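Local coordinates for protein GNAT family acetyltransferase (PDB 6C30) that probably transfers an acetyl group from acetyl-coenzyme A to the amino terminus of a protein substrate, as a RimJ-type member of the GNAT acetyltransferase family, at residues D15-L20 against L139-T144; R42-D47 against P53-T58; I117-A122 against T160-V165; I130-L135 against A167-R172. One frame throughout, in Å; residues are numbered along the deposited sequence.

Contact 1. Residues D15-L20 against L139-T144; sequences DTVGPL and LDHCFT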
loop_
_atom_site.group_PDB
_atom_site.type_symbol
_atom_site.label_atom_id
_atom_site.label_comp_id
_atom_site.label_asym_id
_atom_site.label_seq_id
_atom_site.Cartn_x
_atom_site.Cartn_y
_atom_site.Cartn_z
ATOM N N ASP A 15 -7.427 -4.353 8.159
ATOM C CA ASP A 15 -6.547 -5.222 7.389
ATOM C C ASP A 15 -6.354 -4.596 6.024
ATOM O O ASP A 15 -7.077 -3.656 5.657
ATOM C CB ASP A 15 -7.141 -6.634 7.262
ATOM C CG ASP A 15 -6.083 -7.708 7.056
ATOM O OD1 ASP A 15 -4.894 -7.368 6.882
ATOM O OD2 ASP A 15 -6.454 -8.905 7.052
ATOM N N THR A 16 -5.382 -5.112 5.281
ATOM C CA THR A 16 -5.256 -4.807 3.868
ATOM C C THR A 16 -5.611 -6.056 3.070
ATOM O O THR A 16 -5.645 -7.164 3.610
ATOM C CB THR A 16 -3.845 -4.340 3.509
ATOM O OG1 THR A 16 -2.916 -5.414 3.708
ATOM C CG2 THR A 16 -3.421 -3.170 4.386
ATOM N N VAL A 17 -5.904 -5.873 1.789
ATOM C CA VAL A 17 -6.179 -6.997 0.901
ATOM C C VAL A 17 -5.349 -6.798 -0.358
ATOM O O VAL A 17 -5.203 -5.674 -0.841
ATOM C CB VAL A 17 -7.676 -7.122 0.543
ATOM C CG1 VAL A 17 -7.942 -8.461 -0.136
ATOM C CG2 VAL A 17 -8.548 -6.980 1.796
ATOM N N GLY A 18 -4.783 -7.881 -0.880
ATOM C CA GLY A 18 -3.852 -7.765 -1.992
ATOM C C GLY A 18 -2.448 -7.538 -1.461
ATOM O O GLY A 18 -2.160 -7.875 -0.317
ATOM N N PRO A 19 -1.564 -6.947 -2.275
ATOM C CA PRO A 19 -1.830 -6.418 -3.614
ATOM C C PRO A 19 -1.939 -7.478 -4.710
ATOM O O PRO A 19 -1.451 -8.607 -4.570
ATOM C CB PRO A 19 -0.623 -5.514 -3.869
ATOM C CG PRO A 19 0.477 -6.156 -3.099
ATOM C CD PRO A 19 -0.173 -6.687 -1.852
ATOM N N LEU A 20 -2.594 -7.087 -5.794
ATOM C CA LEU A 20 -2.670 -7.893 -7.002
ATOM C C LEU A 20 -2.014 -7.122 -8.117
ATOM O O LEU A 20 -2.011 -5.886 -8.099
ATOM C CB LEU A 20 -4.117 -8.192 -7.385
ATOM C CG LEU A 20 -5.055 -8.756 -6.323
ATOM C CD1 LEU A 20 -6.407 -8.984 -6.955
ATOM C CD2 LEU A 20 -4.490 -10.049 -5.757
ATOM N N LEU A 139 -14.623 -10.071 -1.682
ATOM C CA LEU A 139 -15.229 -11.383 -1.468
ATOM C C LEU A 139 -14.262 -12.336 -0.792
ATOM O O LEU A 139 -14.637 -13.035 0.144
ATOM C CB LEU A 139 -15.713 -11.979 -2.793
ATOM C CG LEU A 139 -16.926 -11.291 -3.412
ATOM C CD1 LEU A 139 -17.204 -11.879 -4.788
ATOM C CD2 LEU A 139 -18.149 -11.418 -2.499
ATOM N N ASP A 140 -13.021 -12.381 -1.269
ATOM C CA ASP A 140 -12.059 -13.300 -0.677
ATOM C C ASP A 140 -11.857 -12.978 0.799
ATOM O O ASP A 140 -11.857 -13.863 1.652
ATOM C CB ASP A 140 -10.728 -13.247 -1.425
ATOM C CG ASP A 140 -9.756 -14.298 -0.939
ATOM O OD1 ASP A 140 -9.935 -15.479 -1.310
ATOM O OD2 ASP A 140 -8.821 -13.946 -0.189
ATOM N N HIS A 141 -11.714 -11.692 1.098
ATOM C CA HIS A 141 -11.537 -11.258 2.472
ATOM C C HIS A 141 -12.753 -11.591 3.341
ATOM O O HIS A 141 -12.616 -12.067 4.467
ATOM C CB HIS A 141 -11.255 -9.757 2.505
ATOM C CG HIS A 141 -10.784 -9.270 3.833
ATOM N ND1 HIS A 141 -9.563 -9.627 4.359
ATOM C CD2 HIS A 141 -11.371 -8.462 4.750
ATOM C CE1 HIS A 141 -9.412 -9.055 5.540
ATOM N NE2 HIS A 141 -10.492 -8.339 5.800
ATOM N N CYS A 142 -13.946 -11.337 2.814
ATOM C CA CYS A 142 -15.172 -11.595 3.567
ATOM C C CYS A 142 -15.374 -13.073 3.873
ATOM O O CYS A 142 -15.834 -13.422 4.957
ATOM C CB CYS A 142 -16.382 -11.064 2.803
ATOM S SG CYS A 142 -16.559 -9.267 2.911
ATOM N N PHE A 143 -15.039 -13.928 2.913
ATOM C CA PHE A 143 -15.296 -15.360 3.061
ATOM C C PHE A 143 -14.166 -16.066 3.810
ATOM O O PHE A 143 -14.269 -17.258 4.115
ATOM C CB PHE A 143 -15.520 -16.005 1.688
ATOM C CG PHE A 143 -16.821 -15.611 1.029
ATOM C CD1 PHE A 143 -17.940 -15.306 1.785
ATOM C CD2 PHE A 143 -16.916 -15.546 -0.352
ATOM C CE1 PHE A 143 -19.136 -14.942 1.162
ATOM C CE2 PHE A 143 -18.105 -15.183 -0.974
ATOM C CZ PHE A 143 -19.214 -14.889 -0.215
ATOM N N THR A 144 -13.097 -15.335 4.122
ATOM C CA THR A 144 -12.014 -15.887 4.934
ATOM C C THR A 144 -11.922 -15.149 6.270
ATOM O O THR A 144 -12.508 -15.585 7.267
ATOM C CB THR A 144 -10.653 -15.843 4.192
ATOM O OG1 THR A 144 -10.353 -14.504 3.769
ATOM C CG2 THR A 144 -10.688 -16.748 2.970
#
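The start of strand 17-22 passes the last turn of helix 130-143 with Val17 and His141 as the nearest residues, their CA atoms 7.0 Å apart, and each side chain is directed toward the other segment. Val17 lays CG2 over one face of the His141 imidazole, a CH-pi contact in which CG2 stands 4.0 Å from the ring centroid and 26° off the ring normal. The methyl is displaced toward the rim, with CG of His141 3.8 Å from CG2 of Val17. The helix belongs to the beta-alpha-beta unit of the GNAT fold, joining strands 114-121 and 150-155, while the strand carrying Val17 is the first of the sheet, paired with strand 25-31. At the edge of the imidazole comes Asp15, whose OD2 lies near the ring plane, 3.3 Å from CE1 of His141; its carboxylate is turned 66° from the ring. OD1 of Asp15 accepts a bent hydrogen bond from the backbone N of Thr16 at 2.8 Å, which may limit the carboxylate's rotation. His141 NE2 is hydrogen-bonded to the carbonyl of Gly12, so the N-terminal loop holds the ring's rotation. The nearby acid could favour a protonated imidazole. Thr16 packs instead against Trp216 of the second subunit.

Contact 2. Residues R42-D47 against P53-T58; sequences RIRLAD and PWEPMT
Arg44 and Glu55 meet through a single salt bridge, NH2 of Arg44 giving a hydrogen bond of 3.0 Å to OE2 of Glu55 with an N-H...O angle of 154°. The two side chains arrive from opposite directions. OE2 sits at the edge of the guanidinium, in its plane, yet the donor reaches this oxygen from above the carboxylate, 80° out of that plane, so the flat groups stand steeply to each other and do not form a paired, two-pronged bridge. A water accepts from NH1 of Arg44 at 2.8 Å; its approach to OE1 of Glu55 is unusually short and its detail doubtful. Bends at chi2 (-79°) and chi3 curl the arginine so that its end reaches the loop. That loop lies between helices 48-51 and 62-65, a little beyond helix 37-46, in the region which in GNAT enzymes commonly borders the acceptor-substrate side of the active site; a similar place here is likely. Further out, NH2 of Arg44 has a second partner in His66 NE2, and the guanidinium makes a cation-pi contact with Trp120 on strand 114-121. Trp62 serves both segments, its NE1 bonded to the carbonyl O of Arg44 and its side chain resting against Glu55.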
loop_
_atom_site.group_PDB
_atom_site.type_symbol
_atom_site.label_atom_id
_atom_site.label_comp_id
_atom_site.label_asym_id
_atom_site.label_seq_id
_atom_site.Cartn_x
_atom_site.Cartn_y
_atom_site.Cartn_z
ATOM N N ARG A 42 -11.715 15.618 -4.215
ATOM C CA ARG A 42 -11.416 15.994 -5.589
ATOM C C ARG A 42 -12.158 15.090 -6.569
ATOM O O ARG A 42 -12.829 15.570 -7.502
ATOM C CB ARG A 42 -9.906 15.928 -5.833
ATOM C CG ARG A 42 -9.463 16.395 -7.209
ATOM C CD ARG A 42 -7.989 16.059 -7.435
ATOM N NE ARG A 42 -7.788 14.614 -7.519
ATOM C CZ ARG A 42 -7.045 13.901 -6.676
ATOM N NH1 ARG A 42 -6.404 14.494 -5.678
ATOM N NH2 ARG A 42 -6.939 12.589 -6.837
ATOM N N ILE A 43 -12.056 13.786 -6.357
ATOM C CA ILE A 43 -12.654 12.845 -7.299
ATOM C C ILE A 43 -14.183 12.851 -7.212
ATOM O O ILE A 43 -14.856 12.881 -8.247
ATOM C CB ILE A 43 -12.120 11.426 -7.078
ATOM C CG1 ILE A 43 -10.598 11.413 -7.269
ATOM C CG2 ILE A 43 -12.782 10.461 -8.053
ATOM C CD1 ILE A 43 -9.937 10.144 -6.787
ATOM N N ARG A 44 -14.751 12.846 -6.009
ATOM C CA ARG A 44 -16.211 12.793 -5.878
ATOM C C ARG A 44 -16.845 14.063 -6.439
ATOM O O ARG A 44 -17.940 14.022 -7.004
ATOM C CB ARG A 44 -16.638 12.615 -4.419
ATOM C CG ARG A 44 -16.196 11.313 -3.755
ATOM C CD ARG A 44 -17.073 10.162 -4.136
ATOM N NE ARG A 44 -18.430 10.296 -3.608
ATOM C CZ ARG A 44 -19.306 9.307 -3.628
ATOM N NH1 ARG A 44 -18.962 8.121 -4.119
ATOM N NH2 ARG A 44 -20.517 9.505 -3.134
ATOM N N LEU A 45 -16.171 15.201 -6.290
ATOM C CA LEU A 45 -16.698 16.444 -6.867
ATOM C C LEU A 45 -16.600 16.397 -8.390
ATOM O O LEU A 45 -17.566 16.741 -9.076
ATOM C CB LEU A 45 -15.958 17.667 -6.319
ATOM C CG LEU A 45 -16.239 18.037 -4.858
ATOM C CD1 LEU A 45 -15.257 19.118 -4.426
ATOM C CD2 LEU A 45 -17.682 18.500 -4.635
ATOM N N ALA A 46 -15.476 15.933 -8.923
ATOM C CA ALA A 46 -15.297 15.902 -10.371
ATOM C C ALA A 46 -16.263 14.917 -11.010
ATOM O O ALA A 46 -16.744 15.142 -12.126
ATOM C CB ALA A 46 -13.877 15.541 -10.724
ATOM N N ASP A 47 -16.562 13.841 -10.290
ATOM C CA ASP A 47 -17.401 12.768 -10.819
ATOM C C ASP A 47 -18.866 12.877 -10.408
ATOM O O ASP A 47 -19.613 11.897 -10.544
ATOM C CB ASP A 47 -16.875 11.405 -10.375
ATOM C CG ASP A 47 -15.700 10.928 -11.191
ATOM O OD1 ASP A 47 -15.310 11.611 -12.165
ATOM O OD2 ASP A 47 -15.191 9.843 -10.873
ATOM N N PRO A 53 -26.526 10.048 -10.152
ATOM C CA PRO A 53 -27.745 9.335 -10.570
ATOM C C PRO A 53 -27.942 7.990 -9.870
ATOM O O PRO A 53 -29.054 7.448 -9.939
ATOM C CB PRO A 53 -27.526 9.113 -12.071
ATOM C CG PRO A 53 -26.604 10.201 -12.475
ATOM C CD PRO A 53 -25.684 10.399 -11.313
ATOM N N TRP A 54 -26.899 7.473 -9.217
ATOM C CA TRP A 54 -26.907 6.113 -8.670
ATOM C C TRP A 54 -26.738 6.095 -7.155
ATOM O O TRP A 54 -26.787 5.035 -6.545
ATOM C CB TRP A 54 -25.806 5.260 -9.330
ATOM C CG TRP A 54 -25.789 5.455 -10.806
ATOM C CD1 TRP A 54 -24.894 6.195 -11.523
ATOM C CD2 TRP A 54 -26.752 4.969 -11.740
ATOM N NE1 TRP A 54 -25.229 6.178 -12.856
ATOM C CE2 TRP A 54 -26.366 5.431 -13.015
ATOM C CE3 TRP A 54 -27.898 4.174 -11.626
ATOM C CZ2 TRP A 54 -27.091 5.132 -14.168
ATOM C CZ3 TRP A 54 -28.615 3.872 -12.772
ATOM C CH2 TRP A 54 -28.212 4.353 -14.027
ATOM N N GLU A 55 -26.572 7.274 -6.571
ATOM C CA GLU A 55 -26.183 7.407 -5.169
ATOM C C GLU A 55 -27.396 7.578 -4.266
ATOM O O GLU A 55 -28.262 8.369 -4.568
ATOM C CB GLU A 55 -25.251 8.614 -5.028
ATOM C CG GLU A 55 -24.528 8.758 -3.689
ATOM C CD GLU A 55 -23.410 7.752 -3.512
ATOM O OE1 GLU A 55 -23.100 7.016 -4.475
ATOM O OE2 GLU A 55 -22.827 7.711 -2.410
ATOM N N PRO A 56 -27.462 6.833 -3.149
ATOM C CA PRO A 56 -28.526 7.123 -2.186
ATOM C C PRO A 56 -28.469 8.588 -1.753
ATOM O O PRO A 56 -27.375 9.145 -1.563
ATOM C CB PRO A 56 -28.219 6.175 -1.022
ATOM C CG PRO A 56 -27.474 5.043 -1.662
ATOM C CD PRO A 56 -26.655 5.666 -2.761
ATOM N N MET A 57 -29.628 9.215 -1.643
ATOM C CA MET A 57 -29.710 10.637 -1.356
ATOM C C MET A 57 -29.265 10.954 0.068
ATOM O O MET A 57 -29.492 10.174 0.988
ATOM C CB MET A 57 -31.128 11.140 -1.600
ATOM C CG MET A 57 -31.487 11.205 -3.083
ATOM S SD MET A 57 -33.247 11.339 -3.417
ATOM C CE MET A 57 -33.653 12.950 -2.743
ATOM N N THR A 58 -28.624 12.107 0.238
ATOM C CA THR A 58 -28.092 12.515 1.539
ATOM C C THR A 58 -28.865 13.674 2.138
ATOM O O THR A 58 -28.672 14.006 3.306
ATOM C CB THR A 58 -26.623 12.948 1.438
ATOM O OG1 THR A 58 -26.527 14.043 0.524
ATOM C CG2 THR A 58 -25.745 11.803 0.956
HETATM O O HOH W 1 -20.783 6.020 -4.177
#

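Contact 3. Residues I117-A122 against T160-V165; sequences IGYWVA and TPSRAV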
loop_
_atom_site.group_PDB
_atom_site.type_symbol
_atom_site.label_atom_id
_atom_site.label_comp_id
_atom_site.label_asym_id
_atom_site.label_seq_id
_atom_site.Cartn_x
_atom_site.Cartn_y
_atom_site.Cartn_z
ATOM N N ILE A 117 -22.033 -5.476 -0.105
ATOM C CA ILE A 117 -20.810 -4.876 -0.637
ATOM C C ILE A 117 -21.205 -3.781 -1.624
ATOM O O ILE A 117 -22.177 -3.916 -2.368
ATOM C CB ILE A 117 -19.908 -5.939 -1.314
ATOM C CG1 ILE A 117 -18.517 -5.376 -1.602
ATOM C CG2 ILE A 117 -20.546 -6.495 -2.591
ATOM C CD1 ILE A 117 -17.520 -6.479 -1.858
ATOM N N GLY A 118 -20.471 -2.676 -1.590
ATOM C CA GLY A 118 -20.676 -1.602 -2.537
ATOM C C GLY A 118 -19.330 -1.057 -2.956
ATOM O O GLY A 118 -18.320 -1.302 -2.292
ATOM N N TYR A 119 -19.300 -0.339 -4.070
ATOM C CA TYR A 119 -18.034 0.145 -4.607
ATOM C C TYR A 119 -18.274 1.347 -5.501
ATOM O O TYR A 119 -19.378 1.556 -6.024
ATOM C CB TYR A 119 -17.323 -0.967 -5.411
ATOM C CG TYR A 119 -18.033 -1.239 -6.722
ATOM C CD1 TYR A 119 -17.627 -0.627 -7.905
ATOM C CD2 TYR A 119 -19.147 -2.066 -6.764
ATOM C CE1 TYR A 119 -18.308 -0.844 -9.095
ATOM C CE2 TYR A 119 -19.836 -2.287 -7.942
ATOM C CZ TYR A 119 -19.410 -1.670 -9.098
ATOM O OH TYR A 119 -20.105 -1.896 -10.260
ATOM N N TRP A 120 -17.219 2.121 -5.705
ATOM C CA TRP A 120 -17.181 3.083 -6.796
ATOM C C TRP A 120 -15.726 3.291 -7.184
ATOM O O TRP A 120 -14.815 3.134 -6.362
ATOM C CB TRP A 120 -17.863 4.403 -6.415
ATOM C CG TRP A 120 -17.112 5.213 -5.407
ATOM C CD1 TRP A 120 -17.215 5.138 -4.042
ATOM C CD2 TRP A 120 -16.131 6.220 -5.681
ATOM N NE1 TRP A 120 -16.357 6.040 -3.461
ATOM C CE2 TRP A 120 -15.682 6.717 -4.440
ATOM C CE3 TRP A 120 -15.601 6.760 -6.854
ATOM C CZ2 TRP A 120 -14.716 7.718 -4.338
ATOM C CZ3 TRP A 120 -14.648 7.754 -6.754
ATOM C CH2 TRP A 120 -14.214 8.223 -5.501
ATOM N N VAL A 121 -15.517 3.609 -8.457
ATOM C CA VAL A 121 -14.190 3.851 -9.015
ATOM C C VAL A 121 -14.218 5.158 -9.803
ATOM O O VAL A 121 -15.194 5.444 -10.495
ATOM C CB VAL A 121 -13.745 2.676 -9.935
ATOM C CG1 VAL A 121 -12.434 2.999 -10.650
ATOM C CG2 VAL A 121 -13.605 1.399 -9.143
ATOM N N ALA A 122 -13.145 5.934 -9.690
ATOM C CA ALA A 122 -12.976 7.171 -10.449
ATOM C C ALA A 122 -13.298 6.966 -11.929
ATOM O O ALA A 122 -12.850 5.991 -12.545
ATOM C CB ALA A 122 -11.558 7.692 -10.286
ATOM N N THR A 160 -26.425 -0.411 -16.218
ATOM C CA THR A 160 -25.879 -1.492 -17.031
ATOM C C THR A 160 -24.403 -1.819 -16.731
ATOM O O THR A 160 -24.058 -2.986 -16.597
ATOM C CB THR A 160 -26.055 -1.174 -18.538
ATOM O OG1 THR A 160 -27.437 -0.901 -18.798
ATOM C CG2 THR A 160 -25.617 -2.354 -19.389
ATOM N N PRO A 161 -23.534 -0.799 -16.593
ATOM C CA PRO A 161 -22.139 -1.176 -16.316
ATOM C C PRO A 161 -21.948 -1.894 -14.981
ATOM O O PRO A 161 -21.147 -2.822 -14.895
ATOM C CB PRO A 161 -21.409 0.172 -16.306
ATOM C CG PRO A 161 -22.276 1.075 -17.131
ATOM C CD PRO A 161 -23.673 0.654 -16.797
ATOM N N SER A 162 -22.656 -1.458 -13.945
ATOM C CA SER A 162 -22.478 -2.082 -12.645
ATOM C C SER A 162 -23.037 -3.503 -12.636
ATOM O O SER A 162 -22.440 -4.402 -12.035
ATOM C CB SER A 162 -23.127 -1.245 -11.549
ATOM O OG SER A 162 -22.886 -1.848 -10.289
ATOM N N ARG A 163 -24.174 -3.716 -13.299
ATOM C CA ARG A 163 -24.698 -5.077 -13.433
ATOM C C ARG A 163 -23.680 -5.997 -14.094
ATOM O O ARG A 163 -23.510 -7.141 -13.685
ATOM C CB ARG A 163 -26.009 -5.078 -14.224
ATOM C CG ARG A 163 -27.148 -4.381 -13.473
ATOM C CD ARG A 163 -28.439 -4.360 -14.273
ATOM N NE ARG A 163 -28.986 -5.701 -14.447
ATOM C CZ ARG A 163 -30.114 -5.962 -15.099
ATOM N NH1 ARG A 163 -30.810 -4.970 -15.634
ATOM N NH2 ARG A 163 -30.549 -7.213 -15.192
ATOM N N ALA A 164 -22.982 -5.481 -15.095
ATOM C CA ALA A 164 -21.983 -6.288 -15.791
ATOM C C ALA A 164 -20.786 -6.595 -14.897
ATOM O O ALA A 164 -20.274 -7.718 -14.897
ATOM C CB ALA A 164 -21.533 -5.584 -17.058
ATOM N N VAL A 165 -20.340 -5.599 -14.137
ATOM C CA VAL A 165 -19.225 -5.791 -13.210
ATOM C C VAL A 165 -19.566 -6.868 -12.173
ATOM O O VAL A 165 -18.787 -7.791 -11.939
ATOM C CB VAL A 165 -18.861 -4.455 -12.506
ATOM C CG1 VAL A 165 -17.995 -4.689 -11.294
ATOM C CG2 VAL A 165 -18.157 -3.514 -13.483
#
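Tyr119 brings the phenol end of its ring against Val165, where CG1 of Val165 lies 4.0 Å from CZ of Tyr119. The two side chains approach from opposite directions, one from strand 114-121 and the other from helix 160-169. Further into the helix surface, OH of Tyr119 lies 3.6 Å from CB of Val165. It ends in a hydrogen bond of 2.8 Å between OH of Tyr119 and OG of Ser162, one turn earlier on the same helix face; either hydroxyl may be the donor. Ser162 presents OG by placing it anti to its backbone N (chi1 -177°). In the GNAT fold the parallel strands, here 114-121 and 150-155, splay apart to form the cleft that takes acetyl-coenzyme A; Ile117 still pairs with Glu152. Tyr119, two residues further along, spans from its strand to the helix following the partner strand, a position consistent with the wall of that cleft in this apo form. Its ring also packs on Ala131 and Leu135 of helix 130-143. On the other segment, Ser162 leans on Val155, and its backbone N is bonded to Asn159 OD1.

Contact 4. Residues I130-L135 against A167-R172; sequences IATAAL and AHVGFR
Thr132 and Val169 meet obliquely where helices 130-143 and 160-169 come close, their CA atoms 6.4 Å apart. CG1 of Val169 is the branch that enters: it sits 3.8 Å from CB of Thr132 and 3.6 Å from the backbone O of Thr132, against both side chain and main chain. The methyl of Thr132 touches two residues, its CG2 lying 4.0 Å from CG1 of Val169 and 3.9 Å from CD2 of His168. With chi1 at 54°, Thr132 sets OG1 toward the carbonyl of Gly129, to which it is hydrogen-bonded, and CG2 toward the other helix. One turn on, Leu135 meets the second branch of the valine more loosely, CB of Leu135 being 4.4 Å from CG2 of Val169. Helix 160-169 ends here in a Schellman motif, with Gly170 at positive phi, and the chain then turns through Phe171 into strand 172-180. These two helices accompany the central parallel strands of the GNAT fold. With the threonine hydroxyl bonded back to Gly129, just before its helix, the contact is mostly aliphatic; the imidazole and the carbonyl oxygen are touched only by carbon atoms, which makes this non-directional van der Waals packing.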
loop_
_atom_site.group_PDB
_atom_site.type_symbol
_atom_site.label_atom_id
_atom_site.label_comp_id
_atom_site.label_asym_id
_atom_site.label_seq_id
_atom_site.Cartn_x
_atom_site.Cartn_y
_atom_site.Cartn_z
ATOM N N ILE A 130 -10.603 -2.581 -12.508
ATOM C CA ILE A 130 -10.341 -2.167 -11.131
ATOM C C ILE A 130 -11.510 -2.553 -10.218
ATOM O O ILE A 130 -11.301 -3.119 -9.145
ATOM C CB ILE A 130 -10.049 -0.662 -11.037
ATOM C CG1 ILE A 130 -8.749 -0.327 -11.783
ATOM C CG2 ILE A 130 -9.957 -0.224 -9.578
ATOM C CD1 ILE A 130 -8.464 1.161 -11.885
ATOM N N ALA A 131 -12.733 -2.299 -10.665
ATOM C CA ALA A 131 -13.893 -2.647 -9.844
ATOM C C ALA A 131 -14.045 -4.154 -9.671
ATOM O O ALA A 131 -14.334 -4.621 -8.582
ATOM C CB ALA A 131 -15.154 -2.059 -10.426
ATOM N N THR A 132 -13.832 -4.922 -10.740
ATOM C CA THR A 132 -13.938 -6.374 -10.600
ATOM C C THR A 132 -12.858 -6.906 -9.658
ATOM O O THR A 132 -13.136 -7.772 -8.836
ATOM C CB THR A 132 -13.857 -7.094 -11.955
ATOM O OG1 THR A 132 -12.668 -6.685 -12.642
ATOM C CG2 THR A 132 -15.079 -6.773 -12.806
ATOM N N ALA A 133 -11.650 -6.355 -9.739
ATOM C CA ALA A 133 -10.594 -6.760 -8.820
ATOM C C ALA A 133 -10.922 -6.405 -7.373
ATOM O O ALA A 133 -10.679 -7.197 -6.462
ATOM C CB ALA A 133 -9.263 -6.131 -9.219
ATOM N N ALA A 134 -11.472 -5.211 -7.172
ATOM C CA ALA A 134 -11.838 -4.773 -5.830
ATOM C C ALA A 134 -12.920 -5.665 -5.227
ATOM O O ALA A 134 -12.828 -6.078 -4.067
ATOM C CB ALA A 134 -12.295 -3.320 -5.850
ATOM N N LEU A 135 -13.946 -5.965 -6.013
ATOM C CA LEU A 135 -14.992 -6.865 -5.551
ATOM C C LEU A 135 -14.454 -8.265 -5.253
ATOM O O LEU A 135 -14.827 -8.886 -4.254
ATOM C CB LEU A 135 -16.112 -6.947 -6.587
ATOM C CG LEU A 135 -16.969 -5.689 -6.699
ATOM C CD1 LEU A 135 -17.785 -5.753 -7.965
ATOM C CD2 LEU A 135 -17.895 -5.550 -5.501
ATOM N N ALA A 167 -21.978 -9.209 -12.293
ATOM C CA ALA A 167 -22.178 -10.516 -12.918
ATOM C C ALA A 167 -20.831 -11.145 -13.261
ATOM O O ALA A 167 -20.650 -12.360 -13.125
ATOM C CB ALA A 167 -23.040 -10.387 -14.157
ATOM N N HIS A 168 -19.883 -10.319 -13.686
ATOM C CA HIS A 168 -18.590 -10.829 -14.121
ATOM C C HIS A 168 -17.888 -11.632 -13.033
ATOM O O HIS A 168 -17.338 -12.701 -13.306
ATOM C CB HIS A 168 -17.686 -9.687 -14.582
ATOM C CG HIS A 168 -16.345 -10.148 -15.056
ATOM N ND1 HIS A 168 -16.104 -10.508 -16.365
ATOM C CD2 HIS A 168 -15.181 -10.335 -14.391
ATOM C CE1 HIS A 168 -14.843 -10.884 -16.489
ATOM N NE2 HIS A 168 -14.261 -10.789 -15.306
ATOM N N VAL A 169 -17.919 -11.149 -11.793
ATOM C CA VAL A 169 -17.186 -11.840 -10.736
ATOM C C VAL A 169 -17.954 -12.991 -10.088
ATOM O O VAL A 169 -17.377 -13.738 -9.305
ATOM C CB VAL A 169 -16.715 -10.861 -9.626
ATOM C CG1 VAL A 169 -15.815 -9.801 -10.220
ATOM C CG2 VAL A 169 -17.891 -10.220 -8.899
ATOM N N GLY A 170 -19.242 -13.137 -10.407
ATOM C CA GLY A 170 -19.988 -14.299 -9.947
ATOM C C GLY A 170 -21.270 -14.043 -9.178
ATOM O O GLY A 170 -21.909 -14.986 -8.705
ATOM N N PHE A 171 -21.672 -12.786 -9.050
ATOM C CA PHE A 171 -22.939 -12.517 -8.367
ATOM C C PHE A 171 -24.137 -13.046 -9.157
ATOM O O PHE A 171 -24.190 -12.906 -10.385
ATOM C CB PHE A 171 -23.102 -11.011 -8.113
ATOM C CG PHE A 171 -22.274 -10.505 -6.968
ATOM C CD1 PHE A 171 -22.747 -10.600 -5.669
ATOM C CD2 PHE A 171 -21.025 -9.944 -7.190
ATOM C CE1 PHE A 171 -21.979 -10.145 -4.600
ATOM C CE2 PHE A 171 -20.257 -9.483 -6.132
ATOM C CZ PHE A 171 -20.740 -9.581 -4.831
ATOM N N ARG A 172 -25.089 -13.644 -8.434
ATOM C CA ARG A 172 -26.355 -14.130 -8.988
ATOM C C ARG A 172 -27.491 -13.158 -8.719
ATOM O O ARG A 172 -27.618 -12.681 -7.600
ATOM C CB ARG A 172 -26.751 -15.469 -8.366
ATOM C CG ARG A 172 -25.772 -16.605 -8.535
ATOM C CD ARG A 172 -26.194 -17.791 -7.650
ATOM N NE ARG A 172 -25.791 -17.605 -6.259
ATOM C CZ ARG A 172 -26.580 -17.148 -5.286
ATOM N NH1 ARG A 172 -27.846 -16.835 -5.535
ATOM N NH2 ARG A 172 -26.092 -17.012 -4.059
#

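How the contacts relate
From the N terminus, contact 1 spans the longest interval, bringing the first strand of the sheet to the end of helix 130-143. Contact 2 closes a short loop within that interval, joining helix 37-46 to the loop after helix 48-51, on the opposite side of the chain's centre. Contact 3 opens on strand 114-121 before contact 1 has closed and ends on helix 160-169, so the two cross; contact 4 crosses both. Contacts 3 and 4 share helix 160-169 and merge through Leu135 and Val165, whereas contacts 1 and 4 share helix 130-143 and meet where Leu139 packs on Phe171. Ile43 and Arg44 touch Trp120, linking contact 2 to contact 3.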